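Local coordinates for cryptochrome DASH (Arabidopsis thaliana, PDB 2J4D), which binds FAD and a methenyltetrahydrofolate antenna, repairs cyclobutane pyrimidine dimers in single-stranded DNA and may also serve as a blue-light photoreceptor, at residues Ser390-Gln395 / Gln455-Glu460; Asn379-Ser384 / Ala465-Gln470; Glu274-Met279 / Leu323-Trp328. One frame throughout, in Å; residues are numbered along the deposited sequence.

All three contacts belong to the helical FAD-binding part of the protein. Interaction 2 is the buried one, an indole packed on helix 374-386, largely apolar and without a hydrogen bond between its segments. Interaction 1 is a surface contact in which an arginine stacks on a tyrosine; its helix 391-404 follows helix 374-386 in the chain, just as helix 462-467 follows helix 450-457, so two successive helices pair with two other successive helices. Interaction 3, partly buried, is purely electrostatic across its segments. Interactions 1 and 3 touch FAD and each other; interaction 2 packs against both but keeps about 9 Å from FAD at the Glu-382 side chain.

Interaction 1: Ser390-Gln395 / Gln455-Glu460. With FAD (flavin-adenine dinucleotide), chain C.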
loop_
_atom_site.group_PDB
_atom_site.type_symbol
_atom_site.label_atom_id
_atom_site.label_comp_id
_atom_site.label_asym_id
_atom_site.label_seq_id
_atom_site.Cartn_x
_atom_site.Cartn_y
_atom_site.Cartn_z
ATOM N N SER A 390 5.796 -12.060 -1.172
ATOM C CA SER A 390 4.491 -12.713 -1.299
ATOM C C SER A 390 3.832 -12.772 0.069
ATOM O O SER A 390 4.517 -12.749 1.093
ATOM C CB SER A 390 4.629 -14.146 -1.833
ATOM O OG SER A 390 5.270 -14.974 -0.879
ATOM N N ASN A 391 2.505 -12.855 0.082
ATOM C CA ASN A 391 1.776 -12.934 1.340
ATOM C C ASN A 391 2.233 -14.161 2.140
ATOM O O ASN A 391 2.405 -14.097 3.357
ATOM C CB ASN A 391 0.273 -13.022 1.071
ATOM C CG ASN A 391 -0.532 -13.181 2.349
ATOM O OD1 ASN A 391 -0.460 -12.344 3.252
ATOM N ND2 ASN A 391 -1.293 -14.266 2.439
ATOM N N ARG A 392 2.426 -15.282 1.448
ATOM C CA ARG A 392 2.871 -16.512 2.104
ATOM C C ARG A 392 4.240 -16.274 2.753
ATOM O O ARG A 392 4.470 -16.644 3.899
ATOM C CB ARG A 392 2.945 -17.645 1.070
ATOM C CG ARG A 392 3.568 -18.953 1.554
ATOM C CD ARG A 392 2.861 -19.512 2.777
ATOM N NE ARG A 392 1.407 -19.443 2.645
ATOM C CZ ARG A 392 0.556 -19.904 3.558
ATOM N NH1 ARG A 392 1.016 -20.473 4.664
ATOM N NH2 ARG A 392 -0.757 -19.780 3.376
ATOM N N GLY A 393 5.142 -15.632 2.018
ATOM C CA GLY A 393 6.462 -15.356 2.556
ATOM C C GLY A 393 6.431 -14.458 3.779
ATOM O O GLY A 393 7.150 -14.702 4.756
ATOM N N ARG A 394 5.600 -13.418 3.738
ATOM C CA ARG A 394 5.502 -12.494 4.862
ATOM C C ARG A 394 5.025 -13.203 6.124
ATOM O O ARG A 394 5.512 -12.929 7.219
ATOM C CB ARG A 394 4.540 -11.344 4.533
ATOM C CG ARG A 394 4.942 -10.532 3.325
ATOM C CD ARG A 394 4.035 -9.298 3.123
ATOM N NE ARG A 394 4.037 -8.875 1.725
ATOM C CZ ARG A 394 3.715 -7.660 1.296
ATOM N NH1 ARG A 394 3.363 -6.715 2.162
ATOM N NH2 ARG A 394 3.728 -7.395 -0.010
ATOM N N GLN A 395 4.054 -14.101 5.983
ATOM C CA GLN A 395 3.564 -14.824 7.147
ATOM C C GLN A 395 4.679 -15.709 7.721
ATOM O O GLN A 395 4.855 -15.801 8.937
ATOM C CB GLN A 395 2.366 -15.700 6.771
ATOM C CG GLN A 395 1.166 -14.934 6.233
ATOM C CD GLN A 395 -0.024 -15.841 6.017
ATOM O OE1 GLN A 395 -0.656 -16.286 6.972
ATOM N NE2 GLN A 395 -0.324 -16.137 4.760
ATOM N N GLN A 455 7.867 -27.508 1.859
ATOM C CA GLN A 455 7.325 -28.649 1.134
ATOM C C GLN A 455 5.995 -28.325 0.471
ATOM O O GLN A 455 5.750 -28.727 -0.667
ATOM C CB GLN A 455 7.161 -29.837 2.087
ATOM C CG GLN A 455 6.699 -31.120 1.421
ATOM C CD GLN A 455 7.526 -31.482 0.196
ATOM O OE1 GLN A 455 8.727 -31.202 0.132
ATOM N NE2 GLN A 455 6.887 -32.123 -0.778
ATOM N N ASN A 456 5.142 -27.585 1.171
ATOM C CA ASN A 456 3.837 -27.245 0.616
ATOM C C ASN A 456 3.840 -26.121 -0.401
ATOM O O ASN A 456 3.060 -26.149 -1.354
ATOM C CB ASN A 456 2.852 -26.880 1.730
ATOM C CG ASN A 456 2.626 -28.019 2.701
ATOM O OD1 ASN A 456 2.737 -29.188 2.334
ATOM N ND2 ASN A 456 2.293 -27.685 3.945
ATOM N N TYR A 457 4.719 -25.140 -0.223
ATOM C CA TYR A 457 4.723 -24.004 -1.130
ATOM C C TYR A 457 5.915 -23.830 -2.063
ATOM O O TYR A 457 5.881 -22.976 -2.948
ATOM C CB TYR A 457 4.474 -22.738 -0.315
ATOM C CG TYR A 457 3.187 -22.839 0.468
ATOM C CD1 TYR A 457 1.955 -22.857 -0.187
ATOM C CD2 TYR A 457 3.198 -22.981 1.854
ATOM C CE1 TYR A 457 0.769 -23.017 0.519
ATOM C CE2 TYR A 457 2.014 -23.146 2.572
ATOM C CZ TYR A 457 0.803 -23.163 1.895
ATOM O OH TYR A 457 -0.374 -23.322 2.592
ATOM N N ASP A 458 6.961 -24.631 -1.877
ATOM C CA ASP A 458 8.139 -24.571 -2.750
ATOM C C ASP A 458 8.769 -25.964 -2.795
ATOM O O ASP A 458 9.965 -26.131 -2.544
ATOM C CB ASP A 458 9.151 -23.549 -2.225
ATOM C CG ASP A 458 10.280 -23.288 -3.211
ATOM O OD1 ASP A 458 10.016 -23.271 -4.433
ATOM O OD2 ASP A 458 11.426 -23.083 -2.769
ATOM N N PRO A 459 7.962 -26.984 -3.133
ATOM C CA PRO A 459 8.394 -28.385 -3.214
ATOM C C PRO A 459 9.633 -28.640 -4.067
ATOM O O PRO A 459 10.489 -29.438 -3.690
ATOM C CB PRO A 459 7.153 -29.098 -3.749
ATOM C CG PRO A 459 6.506 -28.055 -4.597
ATOM C CD PRO A 459 6.618 -26.827 -3.716
ATOM N N GLU A 460 9.727 -27.967 -5.207
ATOM C CA GLU A 460 10.870 -28.138 -6.099
ATOM C C GLU A 460 12.034 -27.205 -5.748
ATOM O O GLU A 460 13.091 -27.244 -6.390
ATOM C CB GLU A 460 10.445 -27.892 -7.548
ATOM C CG GLU A 460 9.240 -28.701 -8.003
ATOM C CD GLU A 460 9.409 -30.185 -7.755
ATOM O OE1 GLU A 460 8.822 -30.701 -6.779
ATOM O OE2 GLU A 460 10.137 -30.834 -8.533
HETATM P PA FAD C . -3.420 -10.441 -3.412
HETATM O O1A FAD C . -3.524 -10.262 -4.874
HETATM O O2A FAD C . -3.442 -11.805 -2.832
HETATM O O5B FAD C . -4.576 -9.601 -2.673
HETATM C C5B FAD C . -5.243 -8.512 -3.351
HETATM C C4B FAD C . -5.255 -7.301 -2.411
HETATM O O4B FAD C . -5.929 -7.669 -1.209
HETATM C C3B FAD C . -3.881 -6.809 -1.972
HETATM O O3B FAD C . -3.251 -5.999 -2.951
HETATM C C2B FAD C . -4.221 -6.109 -0.693
HETATM O O2B FAD C . -4.600 -4.757 -0.833
HETATM C C1B FAD C . -5.322 -7.000 -0.092
HETATM N N9A FAD C . -4.854 -8.021 0.869
HETATM C C8A FAD C . -4.580 -9.352 0.622
HETATM N N7A FAD C . -4.186 -10.002 1.709
HETATM C C5A FAD C . -4.210 -9.056 2.711
HETATM C C6A FAD C . -3.891 -9.126 4.088
HETATM N N6A FAD C . -3.499 -10.227 4.714
HETATM N N1A FAD C . -4.015 -7.961 4.828
HETATM C C2A FAD C . -4.418 -6.796 4.220
HETATM N N3A FAD C . -4.736 -6.662 2.910
HETATM C C4A FAD C . -4.604 -7.814 2.197
HETATM N N1 FAD C . -0.293 -5.519 2.749
HETATM C C2 FAD C . -0.212 -4.179 2.432
HETATM O O2 FAD C . -0.949 -3.684 1.599
HETATM N N3 FAD C . 0.744 -3.395 3.097
HETATM C C4 FAD C . 1.623 -3.887 4.058
HETATM O O4 FAD C . 2.452 -3.140 4.609
HETATM C C4X FAD C . 1.535 -5.264 4.377
HETATM N N5 FAD C . 2.383 -5.847 5.331
HETATM C C5X FAD C . 2.214 -7.177 5.722
HETATM C C6 FAD C . 2.980 -7.721 6.761
HETATM C C7 FAD C . 2.836 -9.063 7.181
HETATM C C7M FAD C . 3.691 -9.586 8.310
HETATM C C8 FAD C . 1.865 -9.891 6.508
HETATM C C8M FAD C . 1.641 -11.345 6.888
HETATM C C9 FAD C . 1.088 -9.355 5.463
HETATM C C9A FAD C . 1.240 -7.998 5.047
HETATM N N10 FAD C . 0.469 -7.431 3.990
HETATM C C10 FAD C . 0.561 -6.052 3.696
HETATM C "C1'" FAD C . -0.719 -8.167 3.448
HETATM C "C2'" FAD C . -0.484 -9.049 2.206
HETATM O "O2'" FAD C . 0.620 -9.910 2.431
HETATM C "C3'" FAD C . -0.210 -8.169 0.988
HETATM O "O3'" FAD C . -1.290 -7.236 0.784
HETATM C "C4'" FAD C . -0.061 -8.935 -0.338
HETATM O "O4'" FAD C . 1.051 -9.831 -0.272
HETATM C "C5'" FAD C . 0.145 -7.935 -1.467
HETATM O "O5'" FAD C . 0.262 -8.624 -2.714
HETATM P P FAD C . -0.913 -8.879 -3.735
HETATM O O1P FAD C . -1.387 -7.539 -4.121
HETATM O O2P FAD C . -0.402 -9.709 -4.859
HETATM O O3P FAD C . -1.999 -9.787 -3.016
#
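Arg-392, in the first turn of helix 391-404, and Tyr-457, at the C-terminal end of helix 450-457, are the closest residues of the two backbones, with 8.4 Å between their CA atoms. The arginine side chain crosses the tyrosine at about a right angle and ends flat on its ring, the planes 22° apart. CG stands anti to the backbone N (chi1 172°), and bends at the next two torsions carry CD over the ring face, 3.9 Å from the centroid of Tyr-457, as a CH-pi contact. The guanidinium follows as an off-centre cation-pi stack, with Arg-392 CZ 4.2 Å from the ring centroid of Tyr-457 and NH1 3.5 Å from its CE2. Gln-453 OE1 accepts a hydrogen bond from Arg-392 NH1, which ties the same group to helix 450-457 a second time. Helix 391-404 is a wall of the photolyase FAD pocket, and its start is capped by Ser-390, whose OG accepts from Gly-393 N at 3.0 Å. From this helix Arg-394 reaches the flavin, where its NH1 lies 3.2 Å from FAD C4X, while its NH2 forms a salt bridge with Asp-422. Gln-395 CG packs against the flavin methyl C8M at 3.7 Å.

Interaction 2: Asn379-Ser384 / Ala465-Gln470; sequences NMKELS and AFWLQQ
Glu-382 lies across one face of the Trp-467 indole, and its path can be traced along that face. Its CA already sits over the six-membered ring, 3.8 Å from the centroid and 7° off the normal, a CH-pi contact. CB lies above the rim at the CE2-CZ2 edge, 3.7 Å from Trp-467 CE2. With CG anti to the backbone N (chi1 -179°) and the chain extended beyond it, CG comes to 3.5 Å from Trp-467 CZ2, and the carboxylate runs on nearly parallel to the ring, its plane only 8° away. At the tip, OE1 is 3.8 Å from Trp-467 NE1 and hydrogen-bonds to Tyr-463 OH. The opposite face of the indole meets Phe-466 CE1. Next to Glu-382 on helix 374-386, the bent chain of Lys-381 brings CD to 3.5 Å from Trp-467 O and CE to a tight 3.4 Å from Leu-468 CD2. Replacing Trp-467 with an alanine would probably open a gap beside helix 374-386 and leave the aliphatic part of Glu-382 without its cover. The arrangement, an indole from the C-terminal end of helix 462-467 packed on helix 374-386, belongs to the all-helical FAD-binding domain of the photolyases.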
loop_
_atom_site.group_PDB
_atom_site.type_symbol
_atom_site.label_atom_id
_atom_site.label_comp_id
_atom_site.label_asym_id
_atom_site.label_seq_id
_atom_site.Cartn_x
_atom_site.Cartn_y
_atom_site.Cartn_z
ATOM N N ASN A 379 13.163 -15.080 0.892
ATOM C CA ASN A 379 12.120 -14.076 1.071
ATOM C C ASN A 379 12.694 -12.732 1.506
ATOM O O ASN A 379 12.313 -11.690 0.972
ATOM C CB ASN A 379 11.078 -14.577 2.079
ATOM C CG ASN A 379 9.956 -15.365 1.414
ATOM O OD1 ASN A 379 9.101 -14.794 0.734
ATOM N ND2 ASN A 379 9.964 -16.686 1.595
ATOM N N MET A 380 13.632 -12.747 2.450
ATOM C CA MET A 380 14.215 -11.493 2.919
ATOM C C MET A 380 15.043 -10.831 1.822
ATOM O O MET A 380 15.131 -9.603 1.749
ATOM C CB MET A 380 15.071 -11.734 4.166
ATOM C CG MET A 380 14.286 -12.306 5.347
ATOM S SD MET A 380 12.771 -11.373 5.721
ATOM C CE MET A 380 13.496 -9.785 6.240
ATOM N N LYS A 381 15.646 -11.642 0.958
ATOM C CA LYS A 381 16.434 -11.084 -0.131
ATOM C C LYS A 381 15.464 -10.498 -1.166
ATOM O O LYS A 381 15.724 -9.443 -1.744
ATOM C CB LYS A 381 17.312 -12.166 -0.772
ATOM C CG LYS A 381 18.373 -11.615 -1.725
ATOM C CD LYS A 381 19.316 -12.706 -2.230
ATOM C CE LYS A 381 20.113 -13.358 -1.090
ATOM N NZ LYS A 381 21.066 -12.435 -0.392
ATOM N N GLU A 382 14.342 -11.177 -1.397
ATOM C CA GLU A 382 13.356 -10.668 -2.352
ATOM C C GLU A 382 12.915 -9.277 -1.895
ATOM O O GLU A 382 12.838 -8.332 -2.682
ATOM C CB GLU A 382 12.126 -11.586 -2.427
ATOM C CG GLU A 382 11.082 -11.077 -3.436
ATOM C CD GLU A 382 9.833 -11.936 -3.526
ATOM O OE1 GLU A 382 9.835 -13.069 -3.005
ATOM O OE2 GLU A 382 8.844 -11.474 -4.133
ATOM N N LEU A 383 12.644 -9.165 -0.602
ATOM C CA LEU A 383 12.205 -7.907 -0.008
ATOM C C LEU A 383 13.198 -6.755 -0.170
ATOM O O LEU A 383 12.828 -5.682 -0.640
ATOM C CB LEU A 383 11.926 -8.117 1.476
ATOM C CG LEU A 383 11.564 -6.854 2.263
ATOM C CD1 LEU A 383 10.247 -6.265 1.726
ATOM C CD2 LEU A 383 11.439 -7.207 3.728
ATOM N N SER A 384 14.454 -6.961 0.224
ATOM C CA SER A 384 15.433 -5.880 0.114
ATOM C C SER A 384 15.813 -5.547 -1.333
ATOM O O SER A 384 16.261 -4.446 -1.623
ATOM C CB SER A 384 16.689 -6.207 0.936
ATOM O OG SER A 384 17.266 -7.419 0.506
ATOM N N ALA A 465 15.788 -21.284 -5.041
ATOM C CA ALA A 465 16.850 -21.404 -6.044
ATOM C C ALA A 465 16.962 -20.151 -6.906
ATOM O O ALA A 465 18.058 -19.758 -7.318
ATOM C CB ALA A 465 16.597 -22.625 -6.937
ATOM N N PHE A 466 15.825 -19.530 -7.193
ATOM C CA PHE A 466 15.829 -18.322 -8.000
ATOM C C PHE A 466 16.548 -17.199 -7.255
ATOM O O PHE A 466 17.349 -16.468 -7.840
ATOM C CB PHE A 466 14.389 -17.890 -8.331
ATOM C CG PHE A 466 14.303 -16.559 -9.021
ATOM C CD1 PHE A 466 14.138 -15.387 -8.287
ATOM C CD2 PHE A 466 14.440 -16.470 -10.405
ATOM C CE1 PHE A 466 14.115 -14.143 -8.918
ATOM C CE2 PHE A 466 14.420 -15.231 -11.051
ATOM C CZ PHE A 466 14.258 -14.061 -10.306
ATOM N N TRP A 467 16.270 -17.075 -5.960
ATOM C CA TRP A 467 16.869 -16.016 -5.152
ATOM C C TRP A 467 18.248 -16.326 -4.589
ATOM O O TRP A 467 19.049 -15.415 -4.364
ATOM C CB TRP A 467 15.924 -15.629 -4.008
ATOM C CG TRP A 467 14.770 -14.806 -4.495
ATOM C CD1 TRP A 467 13.470 -15.204 -4.628
ATOM C CD2 TRP A 467 14.842 -13.480 -5.025
ATOM N NE1 TRP A 467 12.728 -14.207 -5.220
ATOM C CE2 TRP A 467 13.547 -13.137 -5.475
ATOM C CE3 TRP A 467 15.879 -12.547 -5.168
ATOM C CZ2 TRP A 467 13.258 -11.899 -6.061
ATOM C CZ3 TRP A 467 15.594 -11.310 -5.753
ATOM C CH2 TRP A 467 14.290 -11.002 -6.191
ATOM N N LEU A 468 18.519 -17.603 -4.357
ATOM C CA LEU A 468 19.802 -18.024 -3.813
ATOM C C LEU A 468 20.433 -18.940 -4.862
ATOM O O LEU A 468 20.459 -20.160 -4.706
ATOM C CB LEU A 468 19.576 -18.763 -2.489
ATOM C CG LEU A 468 18.704 -17.986 -1.486
ATOM C CD1 LEU A 468 18.385 -18.842 -0.271
ATOM C CD2 LEU A 468 19.416 -16.714 -1.067
ATOM N N GLN A 469 20.928 -18.326 -5.937
ATOM C CA GLN A 469 21.526 -19.049 -7.055
ATOM C C GLN A 469 22.500 -20.176 -6.722
ATOM O O GLN A 469 22.661 -21.094 -7.526
ATOM C CB GLN A 469 22.193 -18.066 -8.028
ATOM C CG GLN A 469 22.901 -16.897 -7.366
ATOM C CD GLN A 469 21.924 -15.850 -6.854
ATOM O OE1 GLN A 469 21.941 -15.484 -5.676
ATOM N NE2 GLN A 469 21.065 -15.362 -7.744
ATOM N N GLN A 470 23.146 -20.126 -5.560
ATOM C CA GLN A 470 24.082 -21.189 -5.203
ATOM C C GLN A 470 23.365 -22.508 -4.899
ATOM O O GLN A 470 24.014 -23.514 -4.596
ATOM C CB GLN A 470 24.950 -20.793 -3.997
ATOM C CG GLN A 470 24.212 -20.684 -2.677
ATOM C CD GLN A 470 23.778 -19.263 -2.371
ATOM O OE1 GLN A 470 23.157 -18.602 -3.199
ATOM N NE2 GLN A 470 24.104 -18.790 -1.173
#

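Interaction 3: Glu274-Met279 / Leu323-Trp328; sequences ETRNGM and LFELIW. With FAD (flavin-adenine dinucleotide), chain C.
Arg-276 and Glu-325 meet as a salt bridge at the diphosphate and adenine side of FAD, in the helical cofactor-binding domain of the photolyase and cryptochrome family. They come from opposite directions, and their flat groups lie nearly parallel, with the guanidinium and carboxylate planes 10° apart. Glu-325 OE2 rests over one face of the guanidinium, offset toward its rim, at 3.3 Å from Arg-276 NE. Since that oxygen is well out of the guanidinium plane, no N-H is aimed at it, and the attraction is one of charge alone. The same guanidinium lies near the phosphate oxygen O2A of FAD, so it probably helps to offset the negative charge of the diphosphate.

In the next shell, Tyr-272 OH accepts a hydrogen bond from Arg-276 NE and is itself hydrogen-bonded to FAD, linking the arginine to the cofactor through a second residue. Arg-276 occupies a type I beta turn from Thr-275 to Gly-278, closed by Gly-278 N to Thr-275 O at 2.8 Å. Thr-275 OG1 lies within hydrogen-bonding reach of Tyr-284 O and Tyr-272 O, which must share its one proton. The arginine CG lies between the backbone N and the carbonyl carbon (chi1 63°), and a bend at chi3 then turns the guanidinium toward the carboxylate.

Glu-325 projects from the N-terminal half of the long helix 317-339, where Phe-324 and Trp-328 pack with Tyr-194. Its CB lies against the ribose, 3.5 Å from FAD O4B, and the fold at chi2 (-57°) turns the carboxylate back toward the adenine. Leu-326, next along the helix, reaches the same ribose with CD2, 4.0 Å from FAD O4B. The other carboxylate oxygen, Glu-325 OE1, sits 3.1 Å from FAD N7A, two acceptors that may share a proton.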
loop_
_atom_site.group_PDB
_atom_site.type_symbol
_atom_site.label_atom_id
_atom_site.label_comp_id
_atom_site.label_asym_id
_atom_site.label_seq_id
_atom_site.Cartn_x
_atom_site.Cartn_y
_atom_site.Cartn_z
ATOM N N GLU A 274 -6.516 -20.293 -6.643
ATOM C CA GLU A 274 -5.679 -21.491 -6.701
ATOM C C GLU A 274 -4.183 -21.162 -6.679
ATOM O O GLU A 274 -3.366 -22.000 -6.304
ATOM C CB GLU A 274 -5.980 -22.282 -7.977
ATOM C CG GLU A 274 -7.456 -22.345 -8.359
ATOM C CD GLU A 274 -7.677 -22.905 -9.764
ATOM O OE1 GLU A 274 -8.799 -22.757 -10.298
ATOM O OE2 GLU A 274 -6.733 -23.494 -10.335
ATOM N N THR A 275 -3.824 -19.942 -7.067
ATOM C CA THR A 275 -2.412 -19.564 -7.138
ATOM C C THR A 275 -1.891 -18.558 -6.117
ATOM O O THR A 275 -0.678 -18.406 -5.973
ATOM C CB THR A 275 -2.098 -18.978 -8.511
ATOM O OG1 THR A 275 -2.790 -17.732 -8.653
ATOM C CG2 THR A 275 -2.567 -19.920 -9.620
ATOM N N ARG A 276 -2.795 -17.883 -5.408
ATOM C CA ARG A 276 -2.404 -16.838 -4.460
ATOM C C ARG A 276 -1.374 -17.168 -3.383
ATOM O O ARG A 276 -0.851 -16.262 -2.740
ATOM C CB ARG A 276 -3.648 -16.227 -3.804
ATOM C CG ARG A 276 -4.472 -17.187 -2.963
ATOM C CD ARG A 276 -5.573 -16.420 -2.232
ATOM N NE ARG A 276 -5.006 -15.465 -1.283
ATOM C CZ ARG A 276 -4.453 -15.810 -0.124
ATOM N NH1 ARG A 276 -4.405 -17.088 0.234
ATOM N NH2 ARG A 276 -3.928 -14.884 0.668
ATOM N N ASN A 277 -1.075 -18.445 -3.173
ATOM C CA ASN A 277 -0.069 -18.802 -2.178
ATOM C C ASN A 277 1.292 -19.039 -2.811
ATOM O O ASN A 277 2.201 -19.561 -2.167
ATOM C CB ASN A 277 -0.486 -20.036 -1.387
ATOM C CG ASN A 277 -1.398 -19.694 -0.235
ATOM O OD1 ASN A 277 -2.558 -20.102 -0.205
ATOM N ND2 ASN A 277 -0.880 -18.935 0.725
ATOM N N GLY A 278 1.422 -18.663 -4.079
ATOM C CA GLY A 278 2.694 -18.817 -4.765
ATOM C C GLY A 278 3.671 -17.791 -4.213
ATOM O O GLY A 278 3.281 -16.921 -3.429
ATOM N N MET A 279 4.937 -17.878 -4.610
ATOM C CA MET A 279 5.931 -16.930 -4.118
ATOM C C MET A 279 6.814 -16.403 -5.235
ATOM O O MET A 279 7.451 -15.358 -5.095
ATOM C CB MET A 279 6.816 -17.585 -3.053
ATOM C CG MET A 279 6.071 -18.085 -1.824
ATOM S SD MET A 279 7.189 -18.644 -0.513
ATOM C CE MET A 279 7.671 -20.239 -1.184
ATOM N N LEU A 323 -12.025 -10.197 -3.870
ATOM C CA LEU A 323 -12.814 -9.291 -3.036
ATOM C C LEU A 323 -12.651 -9.664 -1.573
ATOM O O LEU A 323 -12.599 -8.801 -0.704
ATOM C CB LEU A 323 -14.287 -9.343 -3.438
ATOM C CG LEU A 323 -14.540 -8.968 -4.895
ATOM C CD1 LEU A 323 -16.034 -8.943 -5.158
ATOM C CD2 LEU A 323 -13.920 -7.602 -5.195
ATOM N N PHE A 324 -12.578 -10.962 -1.307
ATOM C CA PHE A 324 -12.373 -11.467 0.049
ATOM C C PHE A 324 -11.082 -10.831 0.601
ATOM O O PHE A 324 -11.032 -10.362 1.746
ATOM C CB PHE A 324 -12.225 -12.998 -0.014
ATOM C CG PHE A 324 -11.973 -13.661 1.312
ATOM C CD1 PHE A 324 -13.029 -14.075 2.114
ATOM C CD2 PHE A 324 -10.671 -13.900 1.746
ATOM C CE1 PHE A 324 -12.791 -14.719 3.333
ATOM C CE2 PHE A 324 -10.424 -14.540 2.962
ATOM C CZ PHE A 324 -11.484 -14.950 3.755
ATOM N N GLU A 325 -10.033 -10.811 -0.214
ATOM C CA GLU A 325 -8.766 -10.246 0.243
ATOM C C GLU A 325 -8.829 -8.723 0.426
ATOM O O GLU A 325 -8.201 -8.173 1.341
ATOM C CB GLU A 325 -7.640 -10.629 -0.721
ATOM C CG GLU A 325 -7.360 -12.137 -0.813
ATOM C CD GLU A 325 -7.023 -12.796 0.527
ATOM O OE1 GLU A 325 -6.506 -12.113 1.436
ATOM O OE2 GLU A 325 -7.261 -14.015 0.666
ATOM N N LEU A 326 -9.588 -8.040 -0.428
ATOM C CA LEU A 326 -9.722 -6.593 -0.301
ATOM C C LEU A 326 -10.479 -6.263 0.979
ATOM O O LEU A 326 -10.296 -5.187 1.552
ATOM C CB LEU A 326 -10.454 -5.997 -1.511
ATOM C CG LEU A 326 -9.604 -5.870 -2.777
ATOM C CD1 LEU A 326 -10.468 -5.415 -3.952
ATOM C CD2 LEU A 326 -8.463 -4.874 -2.509
ATOM N N ILE A 327 -11.334 -7.186 1.421
ATOM C CA ILE A 327 -12.086 -6.982 2.657
ATOM C C ILE A 327 -11.126 -7.076 3.843
ATOM O O ILE A 327 -11.342 -6.448 4.880
ATOM C CB ILE A 327 -13.243 -8.010 2.790
ATOM C CG1 ILE A 327 -14.273 -7.742 1.686
ATOM C CG2 ILE A 327 -13.925 -7.881 4.150
ATOM C CD1 ILE A 327 -15.428 -8.719 1.658
ATOM N N TRP A 328 -10.055 -7.851 3.686
ATOM C CA TRP A 328 -9.048 -7.956 4.737
ATOM C C TRP A 328 -8.370 -6.591 4.854
ATOM O O TRP A 328 -8.047 -6.140 5.955
ATOM C CB TRP A 328 -7.993 -9.020 4.398
ATOM C CG TRP A 328 -8.244 -10.355 5.053
ATOM C CD1 TRP A 328 -8.694 -11.502 4.450
ATOM C CD2 TRP A 328 -8.068 -10.675 6.438
ATOM N NE1 TRP A 328 -8.806 -12.518 5.382
ATOM C CE2 TRP A 328 -8.426 -12.036 6.607
ATOM C CE3 TRP A 328 -7.645 -9.945 7.556
ATOM C CZ2 TRP A 328 -8.367 -12.678 7.850
ATOM C CZ3 TRP A 328 -7.588 -10.586 8.793
ATOM C CH2 TRP A 328 -7.948 -11.941 8.925
HETATM P PA FAD C . -3.420 -10.441 -3.412
HETATM O O1A FAD C . -3.524 -10.262 -4.874
HETATM O O2A FAD C . -3.442 -11.805 -2.832
HETATM O O5B FAD C . -4.576 -9.601 -2.673
HETATM C C5B FAD C . -5.243 -8.512 -3.351
HETATM C C4B FAD C . -5.255 -7.301 -2.411
HETATM O O4B FAD C . -5.929 -7.669 -1.209
HETATM C C3B FAD C . -3.881 -6.809 -1.972
HETATM O O3B FAD C . -3.251 -5.999 -2.951
HETATM C C2B FAD C . -4.221 -6.109 -0.693
HETATM O O2B FAD C . -4.600 -4.757 -0.833
HETATM C C1B FAD C . -5.322 -7.000 -0.092
HETATM N N9A FAD C . -4.854 -8.021 0.869
HETATM C C8A FAD C . -4.580 -9.352 0.622
HETATM N N7A FAD C . -4.186 -10.002 1.709
HETATM C C5A FAD C . -4.210 -9.056 2.711
HETATM C C6A FAD C . -3.891 -9.126 4.088
HETATM N N6A FAD C . -3.499 -10.227 4.714
HETATM N N1A FAD C . -4.015 -7.961 4.828
HETATM C C2A FAD C . -4.418 -6.796 4.220
HETATM N N3A FAD C . -4.736 -6.662 2.910
HETATM C C4A FAD C . -4.604 -7.814 2.197
HETATM N N1 FAD C . -0.293 -5.519 2.749
HETATM C C2 FAD C . -0.212 -4.179 2.432
HETATM O O2 FAD C . -0.949 -3.684 1.599
HETATM N N3 FAD C . 0.744 -3.395 3.097
HETATM C C4 FAD C . 1.623 -3.887 4.058
HETATM O O4 FAD C . 2.452 -3.140 4.609
HETATM C C4X FAD C . 1.535 -5.264 4.377
HETATM N N5 FAD C . 2.383 -5.847 5.331
HETATM C C5X FAD C . 2.214 -7.177 5.722
HETATM C C6 FAD C . 2.980 -7.721 6.761
HETATM C C7 FAD C . 2.836 -9.063 7.181
HETATM C C7M FAD C . 3.691 -9.586 8.310
HETATM C C8 FAD C . 1.865 -9.891 6.508
HETATM C C8M FAD C . 1.641 -11.345 6.888
HETATM C C9 FAD C . 1.088 -9.355 5.463
HETATM C C9A FAD C . 1.240 -7.998 5.047
HETATM N N10 FAD C . 0.469 -7.431 3.990
HETATM C C10 FAD C . 0.561 -6.052 3.696
HETATM C "C1'" FAD C . -0.719 -8.167 3.448
HETATM C "C2'" FAD C . -0.484 -9.049 2.206
HETATM O "O2'" FAD C . 0.620 -9.910 2.431
HETATM C "C3'" FAD C . -0.210 -8.169 0.988
HETATM O "O3'" FAD C . -1.290 -7.236 0.784
HETATM C "C4'" FAD C . -0.061 -8.935 -0.338
HETATM O "O4'" FAD C . 1.051 -9.831 -0.272
HETATM C "C5'" FAD C . 0.145 -7.935 -1.467
HETATM O "O5'" FAD C . 0.262 -8.624 -2.714
HETATM P P FAD C . -0.913 -8.879 -3.735
HETATM O O1P FAD C . -1.387 -7.539 -4.121
HETATM O O2P FAD C . -0.402 -9.709 -4.859
HETATM O O3P FAD C . -1.999 -9.787 -3.016
#